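Local atomic coordinates of alpha-fucosidase GH29 (Fusarium graminearum, PDB entry 4PSR), a protein that hydrolyses alpha-L-fucosides as a retaining GH29 glycoside hydrolase, probably releasing alpha-1,6-linked fucose from the core N-acetylglucosamine of glycoproteins. Residues Y32-A37 / G121-H126; I168-A173 / D221-D226. All coordinates share one frame; numbering follows the deposited sequence.

Contact 1 of 2, residues Y32-A37 / G121-H126; sequences YWHWGA and GPVAEH. With FUL (beta-L-fucopyranose), chain M.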
ATOM      1  N   TYR A  32       1.537   9.932  -0.249  1.00  8.96           N
ATOM      2  CA  TYR A  32       2.864  10.369  -0.650  1.00  9.39           C
ATOM      3  C   TYR A  32       2.811  11.048  -2.007  1.00  9.35           C
ATOM      4  O   TYR A  32       1.749  11.147  -2.607  1.00  8.55           O
ATOM      5  CB  TYR A  32       3.935   9.256  -0.582  1.00  9.72           C
ATOM      6  CG  TYR A  32       3.985   8.138  -1.629  1.00 11.22           C
ATOM      7  CD1 TYR A  32       5.210   7.582  -1.962  1.00 10.26           C
ATOM      8  CD2 TYR A  32       2.851   7.599  -2.196  1.00 10.45           C
ATOM      9  CE1 TYR A  32       5.309   6.554  -2.849  1.00 12.13           C
ATOM     10  CE2 TYR A  32       2.935   6.551  -3.104  1.00 10.83           C
ATOM     11  CZ  TYR A  32       4.158   6.027  -3.412  1.00 10.64           C
ATOM     12  OH  TYR A  32       4.209   4.950  -4.305  1.00 11.89           O
ATOM     13  N   TRP A  33       3.945  11.576  -2.450  1.00  9.62           N
ATOM     14  CA  TRP A  33       3.960  12.368  -3.665  1.00  8.91           C
ATOM     15  C   TRP A  33       5.239  12.168  -4.467  1.00  9.92           C
ATOM     16  O   TRP A  33       6.339  12.334  -3.959  1.00 10.19           O
ATOM     17  CB  TRP A  33       3.726  13.874  -3.370  1.00  9.48           C
ATOM     18  CG  TRP A  33       4.428  14.413  -2.175  1.00  9.03           C
ATOM     19  CD1 TRP A  33       5.628  15.053  -2.129  1.00  9.30           C
ATOM     20  CD2 TRP A  33       3.918  14.430  -0.845  1.00  9.04           C
ATOM     21  NE1 TRP A  33       5.923  15.444  -0.834  1.00 11.36           N
ATOM     22  CE2 TRP A  33       4.887  15.051  -0.030  1.00 10.90           C
ATOM     23  CE3 TRP A  33       2.765  13.923  -0.254  1.00  9.77           C
ATOM     24  CZ2 TRP A  33       4.713  15.200   1.336  1.00 10.56           C
ATOM     25  CZ3 TRP A  33       2.600  14.075   1.116  1.00 10.42           C
ATOM     26  CH2 TRP A  33       3.570  14.696   1.889  1.00 10.91           C
ATOM     27  N   HIS A  34       5.035  11.850  -5.737  1.00 10.37           N
ATOM     28  CA  HIS A  34       6.117  11.800  -6.713  1.00  9.99           C
ATOM     29  C   HIS A  34       6.326  13.202  -7.282  1.00  9.05           C
ATOM     30  O   HIS A  34       5.758  13.553  -8.312  1.00 11.27           O
ATOM     31  CB  HIS A  34       5.782  10.826  -7.855  1.00 11.20           C
ATOM     32  CG  HIS A  34       5.937   9.373  -7.513  1.00 10.49           C
ATOM     33  ND1 HIS A  34       5.157   8.713  -6.586  1.00 10.47           N
ATOM     34  CD2 HIS A  34       6.774   8.437  -8.027  1.00  9.79           C
ATOM     35  CE1 HIS A  34       5.522   7.439  -6.535  1.00 13.79           C
ATOM     36  NE2 HIS A  34       6.495   7.248  -7.404  1.00 12.46           N
ATOM     37  N   TRP A  35       7.192  13.960  -6.630  1.00 10.59           N
ATOM     38  CA  TRP A  35       7.483  15.326  -7.033  1.00  9.60           C
ATOM     39  C   TRP A  35       8.965  15.519  -6.966  1.00  9.41           C
ATOM     40  O   TRP A  35       9.579  15.280  -5.932  1.00 11.36           O
ATOM     41  CB  TRP A  35       6.792  16.307  -6.091  1.00 10.92           C
ATOM     42  CG  TRP A  35       6.988  17.759  -6.436  1.00  9.87           C
ATOM     43  CD1 TRP A  35       6.620  18.395  -7.579  1.00 13.41           C
ATOM     44  CD2 TRP A  35       7.614  18.735  -5.611  1.00 10.30           C
ATOM     45  NE1 TRP A  35       6.978  19.715  -7.509  1.00 12.47           N
ATOM     46  CE2 TRP A  35       7.586  19.947  -6.302  1.00 10.35           C
ATOM     47  CE3 TRP A  35       8.198  18.690  -4.342  1.00 12.54           C
ATOM     48  CZ2 TRP A  35       8.101  21.131  -5.764  1.00 12.40           C
ATOM     49  CZ3 TRP A  35       8.704  19.868  -3.796  1.00 14.92           C
ATOM     50  CH2 TRP A  35       8.655  21.066  -4.512  1.00 13.55           C
ATOM     51  N   GLY A  36       9.566  15.943  -8.071  1.00 10.40           N
ATOM     52  CA  GLY A  36      11.007  16.146  -8.089  1.00 10.96           C
ATOM     53  C   GLY A  36      11.501  16.684  -9.422  1.00  9.42           C
ATOM     54  O   GLY A  36      10.719  17.175 -10.200  1.00 10.35           O
ATOM     55  N   ALA A  37      12.804  16.578  -9.657  1.00 12.07           N
ATOM     56  CA  ALA A  37      13.359  17.056 -10.911  1.00 10.76           C
ATOM     57  C   ALA A  37      12.804  16.268 -12.097  1.00 11.92           C
ATOM     58  O   ALA A  37      12.760  16.779 -13.200  1.00 11.67           O
ATOM     59  CB  ALA A  37      14.876  16.984 -10.902  1.00 12.48           C
ATOM     60  N   GLY A 121       4.296  11.582   3.405  1.00  9.23           N
ATOM     61  CA  GLY A 121       5.626  12.090   3.154  1.00  9.58           C
ATOM     62  C   GLY A 121       6.008  12.042   1.698  1.00  8.10           C
ATOM     63  O   GLY A 121       5.237  11.582   0.855  1.00  9.91           O
ATOM     64  N   PRO A 122       7.224  12.501   1.392  1.00  9.26           N
ATOM     65  CA  PRO A 122       7.700  12.607   0.011  1.00  9.74           C
ATOM     66  C   PRO A 122       8.351  11.332  -0.521  1.00 10.20           C
ATOM     67  O   PRO A 122       8.880  10.515   0.226  1.00  9.95           O
ATOM     68  CB  PRO A 122       8.817  13.642   0.104  1.00 10.84           C
ATOM     69  CG  PRO A 122       9.371  13.427   1.526  1.00 11.16           C
ATOM     70  CD  PRO A 122       8.151  13.130   2.360  1.00  8.15           C
ATOM     71  N   VAL A 123       8.358  11.222  -1.840  1.00  8.94           N
ATOM     72  CA  VAL A 123       9.431  10.518  -2.521  1.00  9.13           C
ATOM     73  C   VAL A 123      10.689  11.340  -2.262  1.00 10.15           C
ATOM     74  O   VAL A 123      10.779  12.507  -2.665  1.00 10.78           O
ATOM     75  CB  VAL A 123       9.157  10.381  -4.042  1.00 10.29           C
ATOM     76  CG1 VAL A 123      10.396   9.893  -4.772  1.00 10.55           C
ATOM     77  CG2 VAL A 123       7.993   9.442  -4.270  1.00 10.61           C
ATOM     78  N   ALA A 124      11.653  10.767  -1.544  1.00  9.80           N
ATOM     79  CA  ALA A 124      12.887  11.483  -1.212  1.00  9.47           C
ATOM     80  C   ALA A 124      13.929  11.324  -2.312  1.00 10.35           C
ATOM     81  O   ALA A 124      14.765  12.221  -2.512  1.00 11.45           O
ATOM     82  CB  ALA A 124      13.456  11.014   0.109  1.00 10.94           C
ATOM     83  N   GLU A 125      13.916  10.176  -3.001  1.00 10.36           N
ATOM     84  CA  GLU A 125      14.801   9.968  -4.158  1.00  9.46           C
ATOM     85  C   GLU A 125      14.115   8.922  -5.026  1.00  9.94           C
ATOM     86  O   GLU A 125      13.829   7.826  -4.532  1.00 10.90           O
ATOM     87  CB  GLU A 125      16.183   9.499  -3.748  1.00 10.07           C
ATOM     88  CG  GLU A 125      17.066   9.272  -4.982  1.00 11.12           C
ATOM     89  CD  GLU A 125      18.525   9.062  -4.703  1.00 12.59           C
ATOM     90  OE1 GLU A 125      18.981   9.289  -3.583  1.00 11.37           O
ATOM     91  OE2 GLU A 125      19.229   8.622  -5.660  1.00 11.83           O
ATOM     92  N   HIS A 126      13.856   9.266  -6.281  1.00  9.52           N
ATOM     93  CA  HIS A 126      13.276   8.308  -7.218  1.00 10.05           C
ATOM     94  C   HIS A 126      14.420   7.527  -7.908  1.00  9.64           C
ATOM     95  O   HIS A 126      15.423   7.274  -7.277  1.00 10.94           O
ATOM     96  CB  HIS A 126      12.313   9.034  -8.169  1.00 10.58           C
ATOM     97  CG  HIS A 126      11.346   8.126  -8.835  1.00  9.20           C
ATOM     98  ND1 HIS A 126      11.510   7.722 -10.143  1.00 11.60           N
ATOM     99  CD2 HIS A 126      10.265   7.467  -8.365  1.00 10.25           C
ATOM    100  CE1 HIS A 126      10.533   6.889 -10.464  1.00 13.23           C
ATOM    101  NE2 HIS A 126       9.769   6.710  -9.398  1.00 11.94           N
TER
HETATM  102  C1  FUL M 622       7.428   1.788  -9.797  1.00 13.49           C
HETATM  103  C2  FUL M 622       8.285   2.927 -10.310  1.00 16.14           C
HETATM  104  O2  FUL M 622       9.097   2.539 -11.429  1.00 13.61           O
HETATM  105  C3  FUL M 622       7.327   4.021 -10.703  1.00 13.34           C
HETATM  106  O3  FUL M 622       8.058   5.089 -11.264  1.00 12.57           O
HETATM  107  C4  FUL M 622       6.590   4.444  -9.458  1.00 13.81           C
HETATM  108  O4  FUL M 622       7.512   5.013  -8.533  1.00 13.00           O
HETATM  109  C5  FUL M 622       5.885   3.236  -8.854  1.00 14.89           C
HETATM  110  C6  FUL M 622       5.181   3.552  -7.552  1.00 15.82           C
HETATM  111  O5  FUL M 622       6.779   2.154  -8.603  1.00 13.26           O
HETATM  112  O1  FUL M 622       8.267   0.702  -9.495  1.00 15.10           O
HETATM  113  O   HOH W   1       9.002  14.521  -3.386  1.00 11.65           O

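Contact 2 of 2, residues I168-A173 / D221-D226; sequences IAMHQA and DIIWND. With FUL (beta-L-fucopyranose), chain M.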
ATOM      1  N   ILE A 168       8.889   7.852   4.007  1.00  9.07           N
ATOM      2  CA  ILE A 168       9.840   8.316   2.995  1.00  9.58           C
ATOM      3  C   ILE A 168       9.974   7.224   1.940  1.00  9.44           C
ATOM      4  O   ILE A 168      10.252   6.067   2.298  1.00 10.73           O
ATOM      5  CB  ILE A 168      11.231   8.633   3.598  1.00  9.73           C
ATOM      6  CG1 ILE A 168      11.147   9.784   4.624  1.00 11.70           C
ATOM      7  CG2 ILE A 168      12.251   8.940   2.492  1.00 11.60           C
ATOM      8  CD1 ILE A 168      10.901  11.165   4.034  1.00 12.33           C
ATOM      9  N   ALA A 169       9.773   7.573   0.676  1.00  9.24           N
ATOM     10  CA  ALA A 169       9.948   6.630  -0.444  1.00 10.02           C
ATOM     11  C   ALA A 169      11.290   6.816  -1.115  1.00 11.10           C
ATOM     12  O   ALA A 169      11.736   7.936  -1.426  1.00 10.50           O
ATOM     13  CB  ALA A 169       8.797   6.756  -1.453  1.00 10.54           C
ATOM     14  N   MET A 170      11.943   5.669  -1.337  1.00  9.64           N
ATOM     15  CA  MET A 170      13.285   5.578  -1.885  1.00 10.59           C
ATOM     16  C   MET A 170      13.282   4.595  -3.046  1.00 10.31           C
ATOM     17  O   MET A 170      12.875   3.445  -2.872  1.00 10.25           O
ATOM     18  CB  MET A 170      14.248   5.108  -0.813  1.00  9.50           C
ATOM     19  CG  MET A 170      14.378   6.045   0.374  1.00 10.13           C
ATOM     20  SD  MET A 170      15.252   7.575  -0.011  1.00 11.35           S
ATOM     21  CE  MET A 170      16.945   6.941  -0.058  1.00 13.84           C
ATOM     22  N   HIS A 171      13.723   5.043  -4.217  1.00 10.01           N
ATOM     23  CA  HIS A 171      13.702   4.210  -5.418  1.00  8.80           C
ATOM     24  C   HIS A 171      15.110   4.164  -6.070  1.00 11.35           C
ATOM     25  O   HIS A 171      15.244   4.085  -7.294  1.00 10.81           O
ATOM     26  CB  HIS A 171      12.664   4.694  -6.474  1.00 10.80           C
ATOM     27  CG  HIS A 171      11.342   5.199  -5.943  1.00 10.78           C
ATOM     28  ND1 HIS A 171      10.137   4.787  -6.468  1.00 10.07           N
ATOM     29  CD2 HIS A 171      11.039   6.131  -4.999  1.00 11.08           C
ATOM     30  CE1 HIS A 171       9.147   5.448  -5.877  1.00 11.36           C
ATOM     31  NE2 HIS A 171       9.670   6.270  -4.985  1.00 11.29           N
ATOM     32  N   GLN A 172      16.143   4.164  -5.232  1.00 10.69           N
ATOM     33  CA  GLN A 172      17.494   4.447  -5.714  1.00 10.81           C
ATOM     34  C   GLN A 172      18.276   3.224  -6.190  1.00 12.83           C
ATOM     35  O   GLN A 172      19.375   3.376  -6.716  1.00 12.36           O
ATOM     36  CB  GLN A 172      18.273   5.317  -4.717  1.00 10.56           C
ATOM     37  CG  GLN A 172      18.990   4.643  -3.564  1.00 11.95           C
ATOM     38  CD  GLN A 172      18.119   4.123  -2.434  1.00 11.05           C
ATOM     39  OE1 GLN A 172      16.904   3.948  -2.594  1.00 11.42           O
ATOM     40  NE2 GLN A 172      18.730   3.857  -1.276  1.00 10.71           N
ATOM     41  N   ALA A 173      17.694   2.035  -6.084  1.00 11.39           N
ATOM     42  CA  ALA A 173      18.341   0.833  -6.638  1.00 10.92           C
ATOM     43  C   ALA A 173      18.319   0.795  -8.148  1.00 10.64           C
ATOM     44  O   ALA A 173      19.338   0.434  -8.780  1.00 11.29           O
ATOM     45  CB  ALA A 173      17.703  -0.410  -6.092  1.00 11.43           C
ATOM     46  N   ASP A 221       9.223   6.964  10.092  1.00 10.38           N
ATOM     47  CA  ASP A 221       8.469   5.857  10.646  1.00  9.72           C
ATOM     48  C   ASP A 221       8.339   4.695   9.665  1.00 11.80           C
ATOM     49  O   ASP A 221       8.220   3.549  10.098  1.00 11.65           O
ATOM     50  CB  ASP A 221       7.107   6.368  11.075  1.00 11.20           C
ATOM     51  CG  ASP A 221       7.228   7.446  12.120  1.00 11.57           C
ATOM     52  OD1 ASP A 221       7.718   7.124  13.234  1.00 13.06           O
ATOM     53  OD2 ASP A 221       6.889   8.616  11.838  1.00 12.53           O
ATOM     54  N   ILE A 222       8.332   5.016   8.381  1.00 11.25           N
ATOM     55  CA  ILE A 222       8.280   4.023   7.318  1.00 10.07           C
ATOM     56  C   ILE A 222       9.283   4.397   6.256  1.00 10.17           C
ATOM     57  O   ILE A 222       9.336   5.555   5.825  1.00 10.66           O
ATOM     58  CB  ILE A 222       6.890   3.963   6.619  1.00 10.38           C
ATOM     59  CG1 ILE A 222       5.741   3.672   7.613  1.00 10.78           C
ATOM     60  CG2 ILE A 222       6.906   2.914   5.481  1.00 11.56           C
ATOM     61  CD1 ILE A 222       4.358   4.139   7.107  1.00 12.91           C
ATOM     62  N   ILE A 223      10.132   3.449   5.858  1.00  9.18           N
ATOM     63  CA  ILE A 223      10.959   3.619   4.654  1.00 11.14           C
ATOM     64  C   ILE A 223      10.424   2.680   3.574  1.00  9.71           C
ATOM     65  O   ILE A 223      10.493   1.433   3.718  1.00 10.67           O
ATOM     66  CB  ILE A 223      12.463   3.366   4.902  1.00 10.67           C
ATOM     67  CG1 ILE A 223      12.985   4.379   5.929  1.00 11.24           C
ATOM     68  CG2 ILE A 223      13.241   3.471   3.590  1.00 10.97           C
ATOM     69  CD1 ILE A 223      14.464   4.170   6.294  1.00 10.80           C
ATOM     70  N   TRP A 224       9.889   3.268   2.514  1.00  9.90           N
ATOM     71  CA  TRP A 224       9.307   2.547   1.389  1.00  9.69           C
ATOM     72  C   TRP A 224      10.403   2.393   0.348  1.00 10.56           C
ATOM     73  O   TRP A 224      11.109   3.358   0.040  1.00 10.02           O
ATOM     74  CB  TRP A 224       8.143   3.395   0.890  1.00  9.57           C
ATOM     75  CG  TRP A 224       7.316   2.951  -0.281  1.00  9.83           C
ATOM     76  CD1 TRP A 224       6.000   2.563  -0.230  1.00  9.61           C
ATOM     77  CD2 TRP A 224       7.663   2.963  -1.669  1.00 10.28           C
ATOM     78  NE1 TRP A 224       5.517   2.338  -1.488  1.00 11.12           N
ATOM     79  CE2 TRP A 224       6.512   2.561  -2.396  1.00 10.72           C
ATOM     80  CE3 TRP A 224       8.840   3.252  -2.378  1.00  9.42           C
ATOM     81  CZ2 TRP A 224       6.503   2.429  -3.790  1.00 11.93           C
ATOM     82  CZ3 TRP A 224       8.832   3.114  -3.777  1.00 11.55           C
ATOM     83  CH2 TRP A 224       7.666   2.706  -4.459  1.00 12.83           C
ATOM     84  N   ASN A 225      10.561   1.166  -0.178  1.00 11.34           N
ATOM     85  CA  ASN A 225      11.575   0.850  -1.192  1.00 11.32           C
ATOM     86  C   ASN A 225      10.964   0.375  -2.480  1.00  9.97           C
ATOM     87  O   ASN A 225      10.013  -0.422  -2.459  1.00 12.37           O
ATOM     88  CB  ASN A 225      12.540  -0.245  -0.723  1.00  9.73           C
ATOM     89  CG  ASN A 225      13.401   0.195   0.413  1.00 10.63           C
ATOM     90  OD1 ASN A 225      14.527   0.700   0.185  1.00 12.39           O
ATOM     91  ND2 ASN A 225      12.935  -0.022   1.644  1.00 11.50           N
ATOM     92  N   ASP A 226      11.537   0.780  -3.605  1.00 12.43           N
ATOM     93  CA  ASP A 226      11.142   0.268  -4.904  1.00 10.35           C
ATOM     94  C   ASP A 226      11.981  -0.964  -5.283  1.00 11.89           C
ATOM     95  O   ASP A 226      12.839  -1.379  -4.534  1.00 11.43           O
ATOM     96  CB  ASP A 226      11.256   1.373  -5.974  1.00 10.38           C
ATOM     97  CG  ASP A 226      10.226   1.247  -7.071  1.00 12.51           C
ATOM     98  OD1 ASP A 226       9.612   0.144  -7.188  1.00 14.30           O
ATOM     99  OD2 ASP A 226      10.024   2.211  -7.814  1.00 12.73           O
TER
HETATM  100  C1  FUL M 622       7.428   1.788  -9.797  1.00 13.49           C
HETATM  101  C2  FUL M 622       8.285   2.927 -10.310  1.00 16.14           C
HETATM  102  O2  FUL M 622       9.097   2.539 -11.429  1.00 13.61           O
HETATM  103  C3  FUL M 622       7.327   4.021 -10.703  1.00 13.34           C
HETATM  104  O3  FUL M 622       8.058   5.089 -11.264  1.00 12.57           O
HETATM  105  C4  FUL M 622       6.590   4.444  -9.458  1.00 13.81           C
HETATM  106  O4  FUL M 622       7.512   5.013  -8.533  1.00 13.00           O
HETATM  107  C5  FUL M 622       5.885   3.236  -8.854  1.00 14.89           C
HETATM  108  C6  FUL M 622       5.181   3.552  -7.552  1.00 15.82           C
HETATM  109  O5  FUL M 622       6.779   2.154  -8.603  1.00 13.26           O
HETATM  110  O1  FUL M 622       8.267   0.702  -9.495  1.00 15.10           O
HETATM  111  O   HOH W   2      15.768   1.443  -2.165  1.00 11.41           O
HETATM  112  O   HOH W   3      14.707   0.944  -4.701  1.00 11.59           O

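Contact 1 of 2, residues Y32-A37 / G121-H126
Val123 N donates to Trp33 O across 3.1 Å, a nearly straight bond (165° at the hydrogen) and the one direct hydrogen bond between Tyr32-Ala37 and Gly121-His126. The chains run in the same general direction. Beyond this bond a water lies 2.7 Å from Trp35 O and 2.8 Å from Val123 O and bridges the two chains where they diverge.

Flat groups and aliphatic carbons make up the packing. The Trp33 indole lies over the Gly121-Pro122 peptide: Gly121 O sits 3.3 Å above the ring system, over its centre, and Pro122 CA stands over the five-membered ring, 3.8 Å from its centroid, as a CH-pi contact. Chi1 of 41° sets CG of Trp33 between the backbone N and the carbonyl carbon. The Trp33 and Pro122 side chains lie side by side, pointing the same way. A second CH-pi contact is more centred: Val123 CG2 lies 11° off the normal of the His34 imidazole, 3.8 Å from its centroid. This methyl, anti to its own carbonyl carbon, also touches Tyr32 CD1.

The polar contacts converge on the sugar. His34 NE2 hydrogen-bonds FUL O4 at 2.7 Å, and His126 NE2 reaches the same hydroxyl at 3.0 Å, with a weak, bent bond to FUL O3 as well. The imidazoles meet obliquely, and their NE2 atoms approach O4 from different directions. Asn342 OD1 is hydrogen-bonded to His34 ND1; with NE2 on the sugar, this probably fixes the rotation of that ring.

Adjacent parallel strands delivering ligand-binding residues from their C-terminal ends are characteristic of a TIM barrel, here forming part of the fucose pocket of this GH29 enzyme.

Contact 2 of 2, residues I168-A173 / D221-D226
Strands 168-170 and 222-225 run parallel at 26°, their axes 4.6 Å apart at closest approach, in a register that pairs Ile168 with Ile223, Ala169 with Trp224 and Met170 with Asn225. Four backbone hydrogen bonds support that register: Ile168 N to Ile222 O, Trp224 N to Ile168 O, Met170 N to Trp224 O and, beyond the paired residues, Asp226 N to Met170 O.

On the face bearing Ala169 and Trp224, the methyl CB of Ala169 packs 3.6 Å from Trp224 CE3. CG of Trp224 stands anti to the backbone N. The benzo ring crosses the His171 imidazole obliquely, and Trp224 NE1 is hydrogen-bonded to Asp303 OD1. On the other face, Met170 CG meets Ile223 CG2 loosely. Separately, a water donates to both Gln172 OE1 and Asn225 OD1, while Asn225 ND2 is hydrogen-bonded to Thr270 O.

Past the strand ends, His171 ND1 donates to Asp226 OD2 at 2.9 Å. The donor meets this oxygen on its anti side, 34° out of the carboxylate plane, with the imidazole and carboxylate planes 76° apart. Asp226 OD1 accepts a hydrogen bond from FUL O1 at 2.7 Å and forms a salt bridge with Lys272. The carboxylate is thus held by protein on both oxygens while it faces the anomeric hydroxyl.

Strand 119-125 continues the barrel beside strand 165-170, and strand 268-272 continues it beside strand 222-225. Trp224 touches Thr270 and Lys272 of the latter, whereas Ile168, Met170 and Ile223 pack against helix 200-218 through Met214 and His211.

How the contacts relate
Contacts 1 and 2 have centres about 10 Å apart and occupy consecutive parts of one barrel sheet, with strands 119-125 and 165-170 as direct neighbours. Ala124 N lies 2.8 Å from Ala169 O, and Glu125 O lies 2.8 Å from His171 N; both are probable hydrogen bonds that carry the sheet from one contact to the other. At the pocket, His126 CD2 packs 3.3 Å from His171 ND1. The fucose joins them: contact 1 bonds O4 and, weakly, O3, whereas contact 2 bonds O1 through Asp226 and also brings His171 CE1 to 3.1 Å from FUL O4. Glu46, Trp47, His127 and Lys272 add further hydrogen bonds to the sugar.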